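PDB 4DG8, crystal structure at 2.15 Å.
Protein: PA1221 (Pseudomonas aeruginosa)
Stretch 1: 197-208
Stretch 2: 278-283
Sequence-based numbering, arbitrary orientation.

Stretch 1, residues 197-208: SFLAFAPQMRFL
Stretch 2, residues 278-283: LRQLLT

A buried polar side chain can anchor a loop to a neighbouring strand when the loop curls around it, and PA1221 gives a compact example. Residues 280-283 are extended (phi/psi from -137/130 at Q280 to -141/169 at T283), whereas 197-205 is irregular: a 3-10 start at 197-198, then a type I turn from A202 to M205 (47/54), closed by M205 N to A202 O at 2.8 Å, before the strand at 206-208. CA atoms pair at F201-Q280 (6.0 Å) and A202-R279 (5.8 Å), so numbering rises in one stretch as it falls in the other.

Q280 is the principal bump. With chi1 p (57°), chi2 t and chi3 3°, it enters a hollow lined by the L199-A202 backbone, M205 and F207. Q280 OE1 accepts a hydrogen bond from F201 N (2.9 Å, 150°), giving this loop amide a side-chain acceptor, while Q280 NE2 lies 3.6 Å from both A202 CB and M205 SD and is hydrogen-bonded elsewhere in the structure.

Two residues further along the strand, L282 (chi1 m, chi2 92°) fills an apolar pocket: L282 CD2 meets F198 CD1 (chi1 p) at 3.9 Å and L199 CD2 (m, t) at 4.0 Å, and L282 CD1 lies 4.5 Å from F207 CE2. Just before the strand, exposed R279 (m, t, t) stretches past A202 (R279 CB to A202 CB 3.9 Å), and R279 NH1 makes a weak hydrogen bond to F201 O (3.3 Å).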

ATOM      1  N   SER A 197       0.945 -19.484   4.104  1.00 21.96           N
ATOM      2  CA  SER A 197       2.067 -19.972   4.906  1.00 32.54           C
ATOM      3  C   SER A 197       2.974 -18.850   5.461  1.00 31.53           C
ATOM      4  O   SER A 197       3.620 -19.019   6.509  1.00 30.53           O
ATOM      5  CB  SER A 197       2.889 -20.993   4.109  1.00 36.74           C
ATOM      6  OG  SER A 197       3.291 -20.448   2.865  1.00 41.04           O
ATOM      7  N   PHE A 198       3.024 -17.701   4.789  1.00 26.77           N
ATOM      8  CA  PHE A 198       3.911 -16.638   5.267  1.00 24.70           C
ATOM      9  C   PHE A 198       3.295 -15.851   6.439  1.00 26.66           C
ATOM     10  O   PHE A 198       3.947 -14.990   7.026  1.00 27.18           O
ATOM     11  CB  PHE A 198       4.358 -15.705   4.131  1.00 26.16           C
ATOM     12  CG  PHE A 198       3.217 -15.068   3.366  1.00 25.60           C
ATOM     13  CD1 PHE A 198       2.632 -13.903   3.816  1.00 16.18           C
ATOM     14  CD2 PHE A 198       2.735 -15.647   2.201  1.00 28.33           C
ATOM     15  CE1 PHE A 198       1.591 -13.317   3.120  1.00 21.04           C
ATOM     16  CE2 PHE A 198       1.690 -15.066   1.500  1.00 30.63           C
ATOM     17  CZ  PHE A 198       1.121 -13.896   1.960  1.00 27.31           C
ATOM     18  N   LEU A 199       2.018 -16.102   6.712  1.00 29.76           N
ATOM     19  CA  LEU A 199       1.299 -15.530   7.865  1.00 32.54           C
ATOM     20  C   LEU A 199       1.106 -16.500   9.038  1.00 27.85           C
ATOM     21  O   LEU A 199       0.288 -16.265   9.927  1.00 29.57           O
ATOM     22  CB  LEU A 199      -0.022 -14.865   7.459  1.00 21.11           C
ATOM     23  CG  LEU A 199       0.103 -13.668   6.509  1.00 30.45           C
ATOM     24  CD1 LEU A 199      -1.294 -13.171   6.135  1.00 22.64           C
ATOM     25  CD2 LEU A 199       1.013 -12.516   7.077  1.00 14.35           C
ATOM     26  N   ALA A 200       1.783 -17.630   8.983  1.00 19.78           N
ATOM     27  CA  ALA A 200       1.467 -18.753   9.881  1.00 31.09           C
ATOM     28  C   ALA A 200       2.213 -18.805  11.221  1.00 29.95           C
ATOM     29  O   ALA A 200       2.182 -19.839  11.895  1.00 31.82           O
ATOM     30  CB  ALA A 200       1.616 -20.087   9.136  1.00 33.23           C
ATOM     31  N   PHE A 201       2.955 -17.752  11.562  1.00 23.71           N
ATOM     32  CA  PHE A 201       3.849 -17.804  12.728  1.00 29.10           C
ATOM     33  C   PHE A 201       3.372 -17.128  14.033  1.00 27.86           C
ATOM     34  O   PHE A 201       4.075 -17.134  15.043  1.00 31.55           O
ATOM     35  CB  PHE A 201       5.256 -17.341  12.315  1.00 25.65           C
ATOM     36  CG  PHE A 201       5.676 -17.856  10.957  1.00 34.69           C
ATOM     37  CD1 PHE A 201       5.992 -19.198  10.772  1.00 42.76           C
ATOM     38  CD2 PHE A 201       5.746 -16.997   9.863  1.00 46.88           C
ATOM     39  CE1 PHE A 201       6.372 -19.675   9.522  1.00 48.75           C
ATOM     40  CE2 PHE A 201       6.134 -17.465   8.608  1.00 49.72           C
ATOM     41  CZ  PHE A 201       6.447 -18.801   8.436  1.00 45.86           C
ATOM     42  N   ALA A 202       2.192 -16.524  14.004  1.00 25.20           N
ATOM     43  CA  ALA A 202       1.678 -15.824  15.177  1.00 26.36           C
ATOM     44  C   ALA A 202       0.207 -16.177  15.414  1.00 26.22           C
ATOM     45  O   ALA A 202      -0.683 -15.551  14.838  1.00 29.38           O
ATOM     46  CB  ALA A 202       1.877 -14.294  15.033  1.00 23.97           C
ATOM     47  N   PRO A 203      -0.055 -17.212  16.234  1.00 29.24           N
ATOM     48  CA  PRO A 203      -1.435 -17.672  16.437  1.00 25.57           C
ATOM     49  C   PRO A 203      -2.399 -16.528  16.772  1.00 30.65           C
ATOM     50  O   PRO A 203      -3.555 -16.555  16.337  1.00 30.22           O
ATOM     51  CB  PRO A 203      -1.308 -18.643  17.624  1.00 34.17           C
ATOM     52  CG  PRO A 203       0.076 -19.202  17.503  1.00 26.30           C
ATOM     53  CD  PRO A 203       0.921 -18.028  16.982  1.00 24.04           C
ATOM     54  N   GLN A 204      -1.927 -15.532  17.520  1.00 29.12           N
ATOM     55  CA  GLN A 204      -2.792 -14.432  17.966  1.00 29.28           C
ATOM     56  C   GLN A 204      -2.961 -13.331  16.929  1.00 25.36           C
ATOM     57  O   GLN A 204      -3.809 -12.439  17.096  1.00 25.88           O
ATOM     58  CB  GLN A 204      -2.298 -13.805  19.281  1.00 33.80           C
ATOM     59  CG  GLN A 204      -2.420 -14.696  20.505  1.00 39.04           C
ATOM     60  CD  GLN A 204      -2.573 -13.882  21.777  1.00 42.89           C
ATOM     61  OE1 GLN A 204      -1.588 -13.384  22.339  1.00 37.86           O
ATOM     62  NE2 GLN A 204      -3.820 -13.720  22.227  1.00 37.08           N
ATOM     63  N   MET A 205      -2.139 -13.372  15.885  1.00 25.07           N
ATOM     64  CA  MET A 205      -2.282 -12.453  14.763  1.00 23.57           C
ATOM     65  C   MET A 205      -2.459 -11.015  15.241  1.00 27.18           C
ATOM     66  O   MET A 205      -3.422 -10.344  14.849  1.00 21.26           O
ATOM     67  CB  MET A 205      -3.442 -12.873  13.851  1.00 20.93           C
ATOM     68  CG  MET A 205      -3.206 -14.226  13.159  1.00 19.94           C
ATOM     69  SD  MET A 205      -1.769 -14.117  12.091  1.00 29.74           S
ATOM     70  CE  MET A 205      -2.525 -13.578  10.549  1.00 29.14           C
ATOM     71  N   ARG A 206      -1.541 -10.523  16.078  1.00 24.28           N
ATOM     72  CA  ARG A 206      -1.714  -9.161  16.551  1.00 21.43           C
ATOM     73  C   ARG A 206      -0.847  -8.242  15.704  1.00 19.66           C
ATOM     74  O   ARG A 206       0.349  -8.056  15.955  1.00 23.23           O
ATOM     75  CB  ARG A 206      -1.353  -9.067  18.033  1.00 25.17           C
ATOM     76  CG  ARG A 206      -2.256  -9.929  18.937  1.00 29.55           C
ATOM     77  CD  ARG A 206      -1.839  -9.870  20.399  1.00 22.50           C
ATOM     78  NE  ARG A 206      -2.024  -8.538  20.974  1.00 28.44           N
ATOM     79  CZ  ARG A 206      -3.152  -8.095  21.526  1.00 27.77           C
ATOM     80  NH1 ARG A 206      -4.236  -8.858  21.566  1.00 29.07           N
ATOM     81  NH2 ARG A 206      -3.205  -6.871  22.024  1.00 28.69           N
ATOM     82  N   PHE A 207      -1.506  -7.587  14.753  1.00 17.85           N
ATOM     83  CA  PHE A 207      -0.814  -6.829  13.724  1.00 21.26           C
ATOM     84  C   PHE A 207      -0.638  -5.391  14.132  1.00 26.31           C
ATOM     85  O   PHE A 207      -1.584  -4.748  14.572  1.00 23.88           O
ATOM     86  CB  PHE A 207      -1.571  -6.877  12.392  1.00 22.91           C
ATOM     87  CG  PHE A 207      -1.090  -7.937  11.481  1.00 25.48           C
ATOM     88  CD1 PHE A 207      -1.631  -9.216  11.540  1.00 35.75           C
ATOM     89  CD2 PHE A 207      -0.066  -7.681  10.587  1.00 33.67           C
ATOM     90  CE1 PHE A 207      -1.166 -10.209  10.709  1.00 39.43           C
ATOM     91  CE2 PHE A 207       0.399  -8.678   9.744  1.00 33.66           C
ATOM     92  CZ  PHE A 207      -0.149  -9.931   9.801  1.00 32.14           C
ATOM     93  N   LEU A 208       0.589  -4.903  13.998  1.00 26.44           N
ATOM     94  CA  LEU A 208       0.849  -3.493  14.079  1.00 25.16           C
ATOM     95  C   LEU A 208       0.100  -2.832  12.925  1.00 21.17           C
ATOM     96  O   LEU A 208       0.266  -3.217  11.771  1.00 24.49           O
ATOM     97  CB  LEU A 208       2.346  -3.242  13.936  1.00 20.39           C
ATOM     98  CG  LEU A 208       2.721  -1.768  13.800  1.00 30.92           C
ATOM     99  CD1 LEU A 208       2.353  -1.038  15.070  1.00 25.59           C
ATOM    100  CD2 LEU A 208       4.204  -1.609  13.508  1.00 28.53           C
ATOM    101  N   LEU A 278       8.538  -9.523  18.132  1.00 22.25           N
ATOM    102  CA  LEU A 278       7.838  -9.822  16.868  1.00 20.28           C
ATOM    103  C   LEU A 278       7.975 -11.296  16.498  1.00 21.89           C
ATOM    104  O   LEU A 278       9.072 -11.861  16.545  1.00 20.94           O
ATOM    105  CB  LEU A 278       8.352  -8.951  15.715  1.00 24.32           C
ATOM    106  CG  LEU A 278       7.998  -7.465  15.775  1.00 21.77           C
ATOM    107  CD1 LEU A 278       8.575  -6.734  14.546  1.00 22.38           C
ATOM    108  CD2 LEU A 278       6.486  -7.279  15.865  1.00 17.47           C
ATOM    109  N   ARG A 279       6.847 -11.937  16.204  1.00 25.45           N
ATOM    110  CA  ARG A 279       6.846 -13.324  15.740  1.00 29.72           C
ATOM    111  C   ARG A 279       7.050 -13.418  14.222  1.00 26.42           C
ATOM    112  O   ARG A 279       7.795 -14.262  13.726  1.00 27.59           O
ATOM    113  CB  ARG A 279       5.576 -14.062  16.203  1.00 26.44           C
ATOM    114  CG  ARG A 279       5.594 -14.466  17.696  1.00 25.86           C
ATOM    115  CD  ARG A 279       4.419 -15.393  18.078  1.00 22.08           C
ATOM    116  NE  ARG A 279       4.824 -16.208  19.217  1.00 45.44           N
ATOM    117  CZ  ARG A 279       4.919 -17.528  19.212  1.00 44.44           C
ATOM    118  NH1 ARG A 279       4.576 -18.228  18.144  1.00 44.20           N
ATOM    119  NH2 ARG A 279       5.328 -18.150  20.301  1.00 63.11           N
ATOM    120  N   GLN A 280       6.376 -12.542  13.491  1.00 22.26           N
ATOM    121  CA  GLN A 280       6.558 -12.464  12.043  1.00 20.09           C
ATOM    122  C   GLN A 280       6.641 -11.001  11.607  1.00 22.55           C
ATOM    123  O   GLN A 280       5.815 -10.152  11.992  1.00 26.03           O
ATOM    124  CB  GLN A 280       5.451 -13.242  11.294  1.00 23.11           C
ATOM    125  CG  GLN A 280       4.039 -12.785  11.636  1.00 15.84           C
ATOM    126  CD  GLN A 280       2.921 -13.788  11.311  1.00 25.14           C
ATOM    127  OE1 GLN A 280       3.157 -14.916  10.857  1.00 28.54           O
ATOM    128  NE2 GLN A 280       1.675 -13.357  11.546  1.00 21.91           N
ATOM    129  N   LEU A 281       7.677 -10.721  10.823  1.00 19.81           N
ATOM    130  CA  LEU A 281       7.957  -9.402  10.286  1.00 15.95           C
ATOM    131  C   LEU A 281       8.028  -9.516   8.763  1.00 15.35           C
ATOM    132  O   LEU A 281       8.815 -10.297   8.221  1.00 22.91           O
ATOM    133  CB  LEU A 281       9.289  -8.888  10.853  1.00 17.66           C
ATOM    134  CG  LEU A 281       9.802  -7.523  10.375  1.00 27.28           C
ATOM    135  CD1 LEU A 281       8.700  -6.450  10.419  1.00 29.14           C
ATOM    136  CD2 LEU A 281      10.999  -7.085  11.196  1.00 21.43           C
ATOM    137  N   LEU A 282       7.169  -8.775   8.084  1.00 18.22           N
ATOM    138  CA  LEU A 282       7.176  -8.708   6.628  1.00 20.89           C
ATOM    139  C   LEU A 282       7.713  -7.352   6.225  1.00 19.86           C
ATOM    140  O   LEU A 282       7.395  -6.330   6.840  1.00 19.65           O
ATOM    141  CB  LEU A 282       5.773  -8.931   6.051  1.00 22.48           C
ATOM    142  CG  LEU A 282       5.096 -10.211   6.557  1.00 24.33           C
ATOM    143  CD1 LEU A 282       4.259  -9.902   7.793  1.00 23.12           C
ATOM    144  CD2 LEU A 282       4.233 -10.810   5.487  1.00 17.75           C
ATOM    145  N   THR A 283       8.579  -7.358   5.224  1.00 24.17           N
ATOM    146  CA  THR A 283       9.201  -6.144   4.728  1.00 21.83           C
ATOM    147  C   THR A 283       9.278  -6.231   3.204  1.00 24.00           C
ATOM    148  O   THR A 283       8.969  -7.274   2.624  1.00 24.72           O
ATOM    149  CB  THR A 283      10.601  -5.934   5.329  1.00 21.25           C
ATOM    150  OG1 THR A 283      11.116  -4.679   4.871  1.00 16.67           O
ATOM    151  CG2 THR A 283      11.545  -7.064   4.906  1.00 26.98           C
TER